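Local coordinates for uncharacterized protein YLR132C (Kluyveromyces marxianus, PDB 6PFQ), which probably acts as a 3' exoribonuclease on U6 snRNA, as a member of the Usb1 family within the 2H phosphodiesterase superfamily, at residues A[11-17]-A[58-64]; A[97-103]-A[115-120]; A[124-128]-A[150-154]; A[201-205]-A[214-218]. All blocks are in the same frame, centred on the assembly; numbering follows the deposited sequence. Where two conformers were deposited one is given.

Contact 1 of 4, residues A[11-17]-A[58-64]; sequences FLFLELR and PLHVSLS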
# COMPACT_ATOMS: atom_id res chain seq x y z
N PHE A 11 -7.55 -0.88 -11.06
CA PHE A 11 -6.42 -0.66 -10.15
C PHE A 11 -5.72 -2.00 -9.96
O PHE A 11 -6.37 -3.03 -9.83
CB PHE A 11 -6.97 -0.07 -8.82
CG PHE A 11 -6.11 -0.30 -7.57
CD1 PHE A 11 -4.96 0.46 -7.33
CD2 PHE A 11 -6.52 -1.20 -6.59
CE1 PHE A 11 -4.19 0.27 -6.16
CE2 PHE A 11 -5.76 -1.40 -5.41
CZ PHE A 11 -4.59 -0.66 -5.19
N LEU A 12 -4.38 -1.98 -9.94
CA LEU A 12 -3.57 -3.19 -9.86
C LEU A 12 -2.85 -3.24 -8.52
O LEU A 12 -2.39 -2.22 -8.02
CB LEU A 12 -2.51 -3.20 -10.96
CG LEU A 12 -3.21 -3.55 -12.27
CD1 LEU A 12 -2.49 -2.91 -13.46
CD2 LEU A 12 -3.31 -5.06 -12.39
N PHE A 13 -2.73 -4.44 -7.94
CA PHE A 13 -2.07 -4.55 -6.64
C PHE A 13 -1.60 -5.99 -6.42
O PHE A 13 -1.95 -6.89 -7.17
CB PHE A 13 -2.99 -4.14 -5.48
CG PHE A 13 -4.29 -4.91 -5.42
CD1 PHE A 13 -5.36 -4.59 -6.25
CD2 PHE A 13 -4.47 -5.93 -4.48
CE1 PHE A 13 -6.58 -5.30 -6.16
CE2 PHE A 13 -5.67 -6.62 -4.38
CZ PHE A 13 -6.72 -6.30 -5.20
N LEU A 14 -0.71 -6.15 -5.43
CA LEU A 14 -0.28 -7.43 -4.88
C LEU A 14 -1.00 -7.65 -3.57
O LEU A 14 -1.19 -6.71 -2.79
CB LEU A 14 1.24 -7.47 -4.59
CG LEU A 14 2.26 -7.20 -5.69
CD1 LEU A 14 3.64 -7.41 -5.18
CD2 LEU A 14 2.00 -8.19 -6.83
N GLU A 15 -1.40 -8.88 -3.30
CA GLU A 15 -2.08 -9.23 -2.06
C GLU A 15 -1.13 -10.05 -1.18
O GLU A 15 -0.50 -10.99 -1.67
CB GLU A 15 -3.35 -10.01 -2.37
CG GLU A 15 -4.08 -10.53 -1.19
CD GLU A 15 -5.28 -11.35 -1.63
OE1 GLU A 15 -6.33 -10.75 -1.91
OE2 GLU A 15 -5.13 -12.59 -1.71
N LEU A 16 -1.02 -9.67 0.10
CA LEU A 16 -0.08 -10.25 1.06
C LEU A 16 -0.87 -10.87 2.21
O LEU A 16 -1.38 -10.15 3.08
CB LEU A 16 0.91 -9.20 1.60
CG LEU A 16 1.53 -8.27 0.57
CD1 LEU A 16 2.40 -7.26 1.32
CD2 LEU A 16 2.39 -9.09 -0.42
N ARG A 17 -0.99 -12.19 2.23
CA ARG A 17 -1.67 -12.86 3.32
C ARG A 17 -0.65 -13.19 4.40
O ARG A 17 0.36 -13.82 4.11
CB ARG A 17 -2.40 -14.10 2.81
CG ARG A 17 -3.51 -13.76 1.78
CD ARG A 17 -4.11 -15.02 1.12
NE ARG A 17 -4.38 -16.02 2.15
CZ ARG A 17 -5.55 -16.12 2.79
NH1 ARG A 17 -6.54 -15.29 2.49
NH2 ARG A 17 -5.71 -17.03 3.72
N PRO A 58 -5.84 -9.39 4.35
CA PRO A 58 -4.53 -9.31 3.70
C PRO A 58 -4.06 -7.86 3.67
O PRO A 58 -4.86 -6.93 3.61
CB PRO A 58 -4.79 -9.81 2.28
CG PRO A 58 -6.29 -9.58 2.06
CD PRO A 58 -6.92 -9.78 3.42
N LEU A 59 -2.74 -7.70 3.62
CA LEU A 59 -2.13 -6.42 3.27
C LEU A 59 -1.93 -6.34 1.75
O LEU A 59 -2.21 -7.29 1.00
CB LEU A 59 -0.82 -6.25 4.03
CG LEU A 59 -0.97 -6.32 5.56
CD1 LEU A 59 0.37 -6.02 6.27
CD2 LEU A 59 -2.07 -5.38 6.10
N HIS A 60 -1.41 -5.20 1.28
CA HIS A 60 -1.36 -4.94 -0.15
C HIS A 60 -0.08 -4.19 -0.51
O HIS A 60 0.55 -3.56 0.34
CB HIS A 60 -2.61 -4.15 -0.59
CG HIS A 60 -3.89 -4.81 -0.18
ND1 HIS A 60 -4.51 -4.57 1.03
CD2 HIS A 60 -4.65 -5.74 -0.82
CE1 HIS A 60 -5.60 -5.30 1.12
NE2 HIS A 60 -5.71 -6.02 0.01
N VAL A 61 0.32 -4.31 -1.78
CA VAL A 61 1.20 -3.33 -2.43
C VAL A 61 0.44 -2.76 -3.62
O VAL A 61 0.10 -3.51 -4.54
CB VAL A 61 2.52 -3.94 -2.90
CG1 VAL A 61 3.39 -2.86 -3.60
CG2 VAL A 61 3.28 -4.65 -1.78
N SER A 62 0.15 -1.46 -3.60
CA SER A 62 -0.44 -0.81 -4.77
C SER A 62 0.57 -0.76 -5.91
O SER A 62 1.73 -0.38 -5.70
CB SER A 62 -0.88 0.62 -4.43
OG SER A 62 -1.85 0.56 -3.41
N LEU A 63 0.12 -1.12 -7.11
CA LEU A 63 0.95 -1.14 -8.31
C LEU A 63 0.48 -0.17 -9.38
O LEU A 63 1.19 0.03 -10.37
CB LEU A 63 0.99 -2.55 -8.91
CG LEU A 63 1.58 -3.62 -8.00
CD1 LEU A 63 1.42 -5.04 -8.65
CD2 LEU A 63 3.03 -3.32 -7.73
N SER A 64 -0.69 0.46 -9.20
CA SER A 64 -1.13 1.52 -10.09
C SER A 64 -1.90 2.55 -9.29
O SER A 64 -2.38 2.27 -8.18
CB SER A 64 -2.01 1.00 -11.23
OG SER A 64 -3.26 0.61 -10.69

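Contact 2 of 4, residues A[97-103]-A[115-120]; sequences ALSGGWL and LAVGLS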
# COMPACT_ATOMS: atom_id res chain seq x y z
N ALA A 97 9.65 -7.57 0.17
CA ALA A 97 10.34 -7.38 1.44
C ALA A 97 10.50 -5.88 1.59
O ALA A 97 10.30 -5.12 0.63
CB ALA A 97 11.70 -8.10 1.48
N LEU A 98 10.78 -5.44 2.81
CA LEU A 98 10.72 -4.02 3.17
C LEU A 98 12.08 -3.51 3.62
O LEU A 98 12.93 -4.27 4.10
CB LEU A 98 9.70 -3.80 4.28
CG LEU A 98 8.35 -4.44 3.82
CD1 LEU A 98 7.49 -4.68 5.02
CD2 LEU A 98 7.68 -3.57 2.73
N SER A 99 12.30 -2.21 3.46
CA SER A 99 13.57 -1.65 3.87
C SER A 99 13.30 -0.27 4.45
O SER A 99 12.33 0.40 4.07
CB SER A 99 14.48 -1.59 2.63
OG SER A 99 15.58 -0.83 2.88
N GLY A 100 14.15 0.16 5.39
CA GLY A 100 14.08 1.55 5.82
C GLY A 100 13.09 1.73 6.96
O GLY A 100 12.70 0.78 7.64
N GLY A 101 12.72 2.99 7.19
CA GLY A 101 11.94 3.36 8.36
C GLY A 101 10.46 3.56 8.06
O GLY A 101 9.96 3.31 6.95
N TRP A 102 9.75 4.02 9.08
CA TRP A 102 8.33 4.31 8.92
C TRP A 102 8.12 5.45 7.95
O TRP A 102 8.86 6.44 7.96
CB TRP A 102 7.71 4.72 10.25
CG TRP A 102 7.56 3.66 11.24
CD1 TRP A 102 8.07 3.68 12.53
CD2 TRP A 102 6.83 2.41 11.12
NE1 TRP A 102 7.70 2.55 13.18
CE2 TRP A 102 6.95 1.75 12.35
CE3 TRP A 102 6.09 1.80 10.09
CZ2 TRP A 102 6.36 0.49 12.60
CZ3 TRP A 102 5.48 0.56 10.33
CH2 TRP A 102 5.62 -0.08 11.59
N LEU A 103 7.07 5.32 7.13
CA LEU A 103 6.59 6.38 6.26
C LEU A 103 5.13 6.64 6.61
O LEU A 103 4.44 5.77 7.13
CB LEU A 103 6.68 5.97 4.80
CG LEU A 103 8.06 5.41 4.39
CD1 LEU A 103 7.97 4.88 2.98
CD2 LEU A 103 9.09 6.53 4.44
N LEU A 115 0.37 4.36 7.98
CA LEU A 115 1.71 4.05 8.46
C LEU A 115 2.24 2.89 7.63
O LEU A 115 1.62 1.82 7.60
CB LEU A 115 1.62 3.65 9.94
CG LEU A 115 2.97 3.32 10.60
CD1 LEU A 115 3.81 4.59 10.77
CD2 LEU A 115 2.73 2.62 11.97
N ALA A 116 3.39 3.08 6.97
CA ALA A 116 3.87 2.21 5.91
C ALA A 116 5.37 2.01 6.06
O ALA A 116 6.07 2.77 6.75
CB ALA A 116 3.53 2.80 4.51
N VAL A 117 5.88 0.99 5.35
CA VAL A 117 7.32 0.82 5.13
C VAL A 117 7.55 0.62 3.64
O VAL A 117 6.76 -0.03 2.96
CB VAL A 117 7.88 -0.38 5.95
CG1 VAL A 117 9.45 -0.41 5.83
CG2 VAL A 117 7.39 -0.27 7.44
N GLY A 118 8.61 1.26 3.11
CA GLY A 118 8.90 1.12 1.70
C GLY A 118 9.42 -0.26 1.31
O GLY A 118 10.03 -0.98 2.10
N LEU A 119 9.21 -0.62 0.04
CA LEU A 119 9.76 -1.90 -0.41
C LEU A 119 11.29 -1.85 -0.52
O LEU A 119 11.88 -0.81 -0.84
CB LEU A 119 9.20 -2.28 -1.78
CG LEU A 119 8.04 -3.31 -1.71
CD1 LEU A 119 6.85 -2.72 -0.89
CD2 LEU A 119 7.57 -3.70 -3.11
N SER A 120 11.91 -3.02 -0.31
CA SER A 120 13.36 -3.13 -0.47
C SER A 120 13.80 -2.91 -1.92
O SER A 120 13.01 -3.00 -2.88
CB SER A 120 13.83 -4.51 0.01
OG SER A 120 13.46 -5.49 -0.94
O HOH W 1 10.77 2.63 4.45

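Contact 3 of 4, residues A[124-128]-A[150-154]; sequences RGRLK and LNNLH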
# COMPACT_ATOMS: atom_id res chain seq x y z
N ARG A 124 11.64 -3.67 -5.34
CA ARG A 124 11.27 -2.66 -6.34
C ARG A 124 11.81 -3.02 -7.70
O ARG A 124 11.13 -2.84 -8.72
CB ARG A 124 11.78 -1.28 -5.92
CG ARG A 124 11.16 -0.89 -4.54
CD ARG A 124 11.29 0.63 -4.27
NE ARG A 124 11.20 0.94 -2.84
CZ ARG A 124 11.00 2.16 -2.35
NH1 ARG A 124 10.73 3.19 -3.17
NH2 ARG A 124 11.00 2.35 -1.04
N GLY A 125 13.05 -3.53 -7.75
CA GLY A 125 13.66 -3.86 -9.02
C GLY A 125 12.89 -4.93 -9.77
O GLY A 125 12.72 -4.84 -10.99
N ARG A 126 12.41 -5.95 -9.05
CA ARG A 126 11.62 -7.00 -9.70
C ARG A 126 10.24 -6.51 -10.13
O ARG A 126 9.67 -7.06 -11.07
CB ARG A 126 11.47 -8.20 -8.77
CG ARG A 126 12.79 -8.93 -8.52
CD ARG A 126 13.42 -9.41 -9.83
NE ARG A 126 14.40 -10.46 -9.56
CZ ARG A 126 15.50 -10.68 -10.26
NH1 ARG A 126 15.82 -9.91 -11.29
NH2 ARG A 126 16.30 -11.68 -9.92
N LEU A 127 9.71 -5.47 -9.49
CA LEU A 127 8.44 -4.93 -9.93
C LEU A 127 8.58 -3.90 -11.05
O LEU A 127 7.57 -3.54 -11.68
CB LEU A 127 7.70 -4.30 -8.72
CG LEU A 127 7.05 -5.34 -7.80
CD1 LEU A 127 6.57 -4.68 -6.52
CD2 LEU A 127 5.85 -5.98 -8.56
N LYS A 128 9.78 -3.41 -11.31
CA LYS A 128 9.95 -2.42 -12.37
C LYS A 128 9.34 -2.85 -13.70
O LYS A 128 8.67 -2.01 -14.33
CB LYS A 128 11.44 -2.10 -12.56
CG LYS A 128 11.68 -1.01 -13.58
CD LYS A 128 13.14 -0.59 -13.58
CE LYS A 128 13.39 0.55 -14.57
NZ LYS A 128 12.73 1.81 -14.12
N LEU A 150 8.06 3.56 -8.78
CA LEU A 150 9.18 2.93 -8.10
C LEU A 150 9.57 3.71 -6.85
O LEU A 150 9.96 3.12 -5.84
CB LEU A 150 10.40 2.82 -9.02
CG LEU A 150 10.44 1.60 -9.95
CD1 LEU A 150 11.66 1.67 -10.89
CD2 LEU A 150 10.45 0.30 -9.17
N ASN A 151 9.46 5.03 -6.90
CA ASN A 151 9.91 5.83 -5.78
C ASN A 151 9.03 5.68 -4.55
O ASN A 151 9.49 6.02 -3.46
CB ASN A 151 9.92 7.30 -6.20
CG ASN A 151 8.52 7.85 -6.44
OD1 ASN A 151 7.69 7.20 -7.08
ND2 ASN A 151 8.25 9.05 -5.93
N ASN A 152 7.78 5.19 -4.68
CA ASN A 152 6.95 5.16 -3.48
C ASN A 152 6.29 3.81 -3.23
O ASN A 152 5.37 3.74 -2.42
CB ASN A 152 5.87 6.26 -3.49
CG ASN A 152 4.95 6.20 -4.74
OD1 ASN A 152 4.65 5.12 -5.27
ND2 ASN A 152 4.51 7.38 -5.20
N LEU A 153 6.78 2.72 -3.84
CA LEU A 153 6.22 1.41 -3.51
C LEU A 153 6.33 1.15 -2.02
O LEU A 153 7.40 1.36 -1.45
CB LEU A 153 6.95 0.29 -4.25
CG LEU A 153 6.71 0.29 -5.77
CD1 LEU A 153 7.69 -0.75 -6.41
CD2 LEU A 153 5.23 -0.05 -6.06
N HIS A 154 5.25 0.67 -1.40
CA HIS A 154 5.26 0.47 0.05
C HIS A 154 4.21 -0.56 0.44
O HIS A 154 3.34 -0.92 -0.35
CB HIS A 154 4.97 1.79 0.77
CG HIS A 154 3.60 2.34 0.49
ND1 HIS A 154 3.31 3.06 -0.66
CD2 HIS A 154 2.45 2.28 1.20
CE1 HIS A 154 2.03 3.44 -0.62
NE2 HIS A 154 1.49 2.96 0.48

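Contact 4 of 4, residues A[201-205]-A[214-218]; sequences RCHEL and ITLPL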
# COMPACT_ATOMS: atom_id res chain seq x y z
N ARG A 201 6.33 -13.92 -1.04
CA ARG A 201 6.56 -14.17 -2.47
C ARG A 201 5.20 -14.26 -3.14
O ARG A 201 4.37 -15.07 -2.73
CB ARG A 201 7.35 -15.45 -2.71
CG ARG A 201 7.71 -15.67 -4.19
CD ARG A 201 8.83 -16.71 -4.38
NE ARG A 201 10.14 -16.21 -3.97
CZ ARG A 201 10.89 -15.37 -4.69
NH1 ARG A 201 10.48 -14.91 -5.88
NH2 ARG A 201 12.06 -14.98 -4.21
N CYS A 202 4.96 -13.40 -4.14
CA CYS A 202 3.66 -13.35 -4.79
C CYS A 202 3.76 -14.07 -6.13
O CYS A 202 4.67 -13.79 -6.90
CB CYS A 202 3.20 -11.90 -5.01
SG CYS A 202 3.06 -11.06 -3.42
N HIS A 203 2.83 -14.99 -6.41
CA HIS A 203 2.83 -15.70 -7.69
C HIS A 203 1.76 -15.18 -8.66
O HIS A 203 1.57 -15.75 -9.74
CB HIS A 203 2.66 -17.20 -7.47
CG HIS A 203 3.82 -17.83 -6.74
ND1 HIS A 203 3.92 -17.84 -5.36
CD2 HIS A 203 4.93 -18.45 -7.20
CE1 HIS A 203 5.03 -18.44 -5.00
NE2 HIS A 203 5.67 -18.82 -6.10
N GLU A 204 1.09 -14.08 -8.31
CA GLU A 204 0.04 -13.48 -9.12
C GLU A 204 -0.11 -12.04 -8.67
O GLU A 204 0.27 -11.69 -7.56
CB GLU A 204 -1.27 -14.23 -8.93
CG GLU A 204 -1.73 -14.18 -7.47
CD GLU A 204 -2.74 -15.25 -7.14
OE1 GLU A 204 -2.82 -16.23 -7.91
OE2 GLU A 204 -3.47 -15.10 -6.14
N LEU A 205 -0.65 -11.21 -9.56
CA LEU A 205 -1.18 -9.90 -9.25
C LEU A 205 -2.70 -10.00 -9.15
O LEU A 205 -3.31 -10.99 -9.58
CB LEU A 205 -0.85 -8.87 -10.34
CG LEU A 205 0.54 -8.67 -10.96
CD1 LEU A 205 0.68 -7.24 -11.46
CD2 LEU A 205 1.64 -9.02 -10.02
N ILE A 214 -10.03 -9.46 -10.22
CA ILE A 214 -9.54 -10.51 -11.11
C ILE A 214 -8.10 -10.83 -10.75
O ILE A 214 -7.39 -10.00 -10.16
CB ILE A 214 -9.65 -10.11 -12.60
CG1 ILE A 214 -8.78 -8.88 -12.87
CG2 ILE A 214 -11.09 -9.81 -12.95
CD1 ILE A 214 -8.59 -8.55 -14.34
N THR A 215 -7.69 -12.04 -11.08
CA THR A 215 -6.33 -12.48 -10.78
C THR A 215 -5.52 -12.55 -12.07
O THR A 215 -6.01 -13.05 -13.08
CB THR A 215 -6.34 -13.84 -10.07
OG1 THR A 215 -7.07 -13.70 -8.84
CG2 THR A 215 -4.92 -14.30 -9.74
N LEU A 216 -4.26 -12.14 -11.98
CA LEU A 216 -3.37 -12.02 -13.14
C LEU A 216 -2.15 -12.85 -12.82
O LEU A 216 -1.25 -12.38 -12.10
CB LEU A 216 -2.98 -10.57 -13.40
CG LEU A 216 -3.87 -9.62 -14.20
CD1 LEU A 216 -5.13 -9.27 -13.46
CD2 LEU A 216 -3.11 -8.35 -14.55
N PRO A 217 -2.07 -14.09 -13.30
CA PRO A 217 -0.98 -14.99 -12.89
C PRO A 217 0.37 -14.54 -13.43
O PRO A 217 0.47 -13.93 -14.49
CB PRO A 217 -1.38 -16.34 -13.48
CG PRO A 217 -2.79 -16.19 -13.93
CD PRO A 217 -3.02 -14.75 -14.21
N LEU A 218 1.41 -14.84 -12.66
CA LEU A 218 2.77 -14.58 -13.11
C LEU A 218 3.33 -15.82 -13.81
O LEU A 218 4.22 -15.70 -14.65
CB LEU A 218 3.67 -14.18 -11.94
CG LEU A 218 3.34 -12.77 -11.44
CD1 LEU A 218 4.04 -12.45 -10.14
CD2 LEU A 218 3.65 -11.71 -12.50

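Contact 1 of 4, residues A[11-17]-A[58-64]
Leu-14 with Val-61 and Leu-16 with Leu-59 form hydrogen-bonded pairs of an antiparallel ladder, alternating with the non-hydrogen-bonded pairs Phe-13/Ser-62 and Glu-15/His-60; the strand axes approach to 4.6 Å at 144°. Leu-63 N also donates to Leu-12 O (2.9 Å), and Leu-12 N donates to a side chain, Ser-64 OG (2.9 Å, 160°). The ring of Phe-11, with CG anti to the backbone N (155°), lies along the partner strand and presents its edge to Ser-64 O (3.3 Å from CD1) and to Ser-62 OG (3.5 Å from CZ). An alanine here would remove that edge and is likely to open a gap beside Ser-62 OG and Ser-64 O. His-60 and Ser-62, both UMP-binding, make up one H-x-S motif of the 2H phosphodiesterase superfamily. On the other face Leu-16 CD1 leans on Val-61 CG2, and Leu-14 CD2 reaches Leu-63 CD1 (3.7 Å). Strand 204-209 flanks strand 9-16 on its other edge; Val-94, Val-96 and Val-155 cover the face of Leu-14, Leu-16, Leu-59 and Val-61, while helix 121-137 meets Leu-12, Leu-63 and Ser-64.

Contact 2 of 4, residues A[97-103]-A[115-120]
Leu-115 fits its branched end against the indole of Trp-102: CD2 sits over the six-membered ring, 3.8 Å from its centroid and 12° off the normal, while CG touches CE3 at 3.5 Å. The leucine gets there because its CG is anti to the backbone N (chi1 -179°). Val-117 is the second bump. Its two methyls part, CG2 going to Trp-102 CZ3 (3.6 Å) and CG1 into the concave side of the corner at Gly-100 and Gly-101, where it meets Ser-99 O and Leu-98 CB. Ala-116 O lies at the edge of the indole, in its plane, and also accepts from Leu-103 N (2.8 Å). At the bend the two chains part, and one water bridges them, donating to Ser-99 O and Gly-101 O and accepting from Gly-118 N (2.9 Å). Gly-118 has no side chain, and Leu-103 CD1 lies against its N, near where a CB would stand. Before the corner Ser-99 N bonds to Gly-118 O, and Ser-120 N to Ala-97 O (2.8 Å, 171°). Ser-120 OG then caps Ala-123 N at the start of helix 121-137, and Trp-102 NE1 is held by Ala-187 O. The arrangement is an antiparallel hairpin, 102-106 with 112-119, whose second strand also pairs with 94-99 across a glycine corner; its Ala-116 touches the UMP-binding His-154 and Ser-156.

Contact 3 of 4, residues A[124-128]-A[150-154]
The loop 150-153 and the first residue of strand 154-161 carry Asn-152 and His-154, two residues of the UMP site, and Arg-124 near the start of helix 121-137 lies against the loop. Extended from CG to NE, the arginine runs past Leu-153 in the opposite sense, its CG 3.9 Å from Leu-153 CD1. NH1 donates to Leu-150 O (2.8 Å, 156°), NH1 in the plane of the carbonyl and Leu-150 O near that of the guanidinium, and Asn-151 O is 3.1 Å from NH1. Leu-153 O stands 3.7 Å above the middle of one guanidinium face. NE bonds to Leu-119 O at the end of strand 112-119. A leucine in place of Arg-124 would probably leave Leu-150 O and Leu-119 O without their donors. Leu-150 splits its methyls, CD2 packing on Arg-124 CB and CD1 under the lysine chain, 3.4 Å from Lys-128 NZ. Leu-127 CD1 adds a touch on Leu-153 CD1. His-154 ND1 donates back to Asn-152 O (2.8 Å) in the plane of its ring, which fixes the imidazole's rotation. Leu-131 of the same helix covers Leu-150 and Leu-153, and His-154 stacks on Tyr-105 of strand 102-106.

Contact 4 of 4, residues A[201-205]-A[214-218]
Leu-205 and Leu-216 form the hydrogen-bonded pair at the centre of this contact, Leu-205 N donating to Leu-216 O (2.9 Å) and Leu-216 N to Leu-205 O (2.8 Å). Leu-205 CB and Leu-216 CB stand 4.1 Å apart on one face. The ladder ends with Leu-218 N on His-203 O (3.1 Å, 160°), so the C-terminal residue remains tied to the link between strands 200-202 and 204-209. Leu-218 turns its side chain in under that carbonyl: CB lies 3.4 Å from His-203 O, CD1 lies 3.6 Å from Cys-202 O, and CD2 meets Leu-205 CD2. On the other face Glu-204 and Pro-217 form a non-hydrogen-bonded pair. Glu-204 has CG between its backbone N and carbonyl carbon (chi1 61°), which carries the carboxylate across to Thr-215. There the threonine's CG2 methyl comes within 3.4 Å of Glu-204 OE1, a van der Waals contact, not a hydrogen bond.

Further out, Lys-206 NZ makes a weak hydrogen bond to Thr-215 OG1 and a long, weak ion pair with Glu-204 OE2. The contact belongs to the hairpin 204-209 with 212-217, whose second strand is the outermost of its sheet in this chain. Ile-86 of helix 72-88 covers Leu-205, Leu-216 and Leu-218, while Leu-12 and Leu-14 of strand 9-16 flank the hairpin, and Cys-202 touches Val-94 and Val-96.

Overall arrangement
From the N terminus, contact 1 closes a loop of 40 residues holding helix 20-39 and pairs the first two long strands. Contact 2 closes a short hairpin loop, contact 3 returns the chain from helix 121-137 to the start of strand 154-161, and contact 4 closes the C-terminal hairpin. All four follow in series; none nests or crosses. Contacts 1 and 4 share the four-stranded sheet, with Leu-14 packed on Leu-205, whereas contact 2 lies in the other, branched sheet. Contact 3 joins that sheet through Leu-119 and Leu-153 and touches contact 1 at Ser-62. UMP-binding residues of both sheets thus come together, the side chain of Ser-62 about 6 Å from that of His-154.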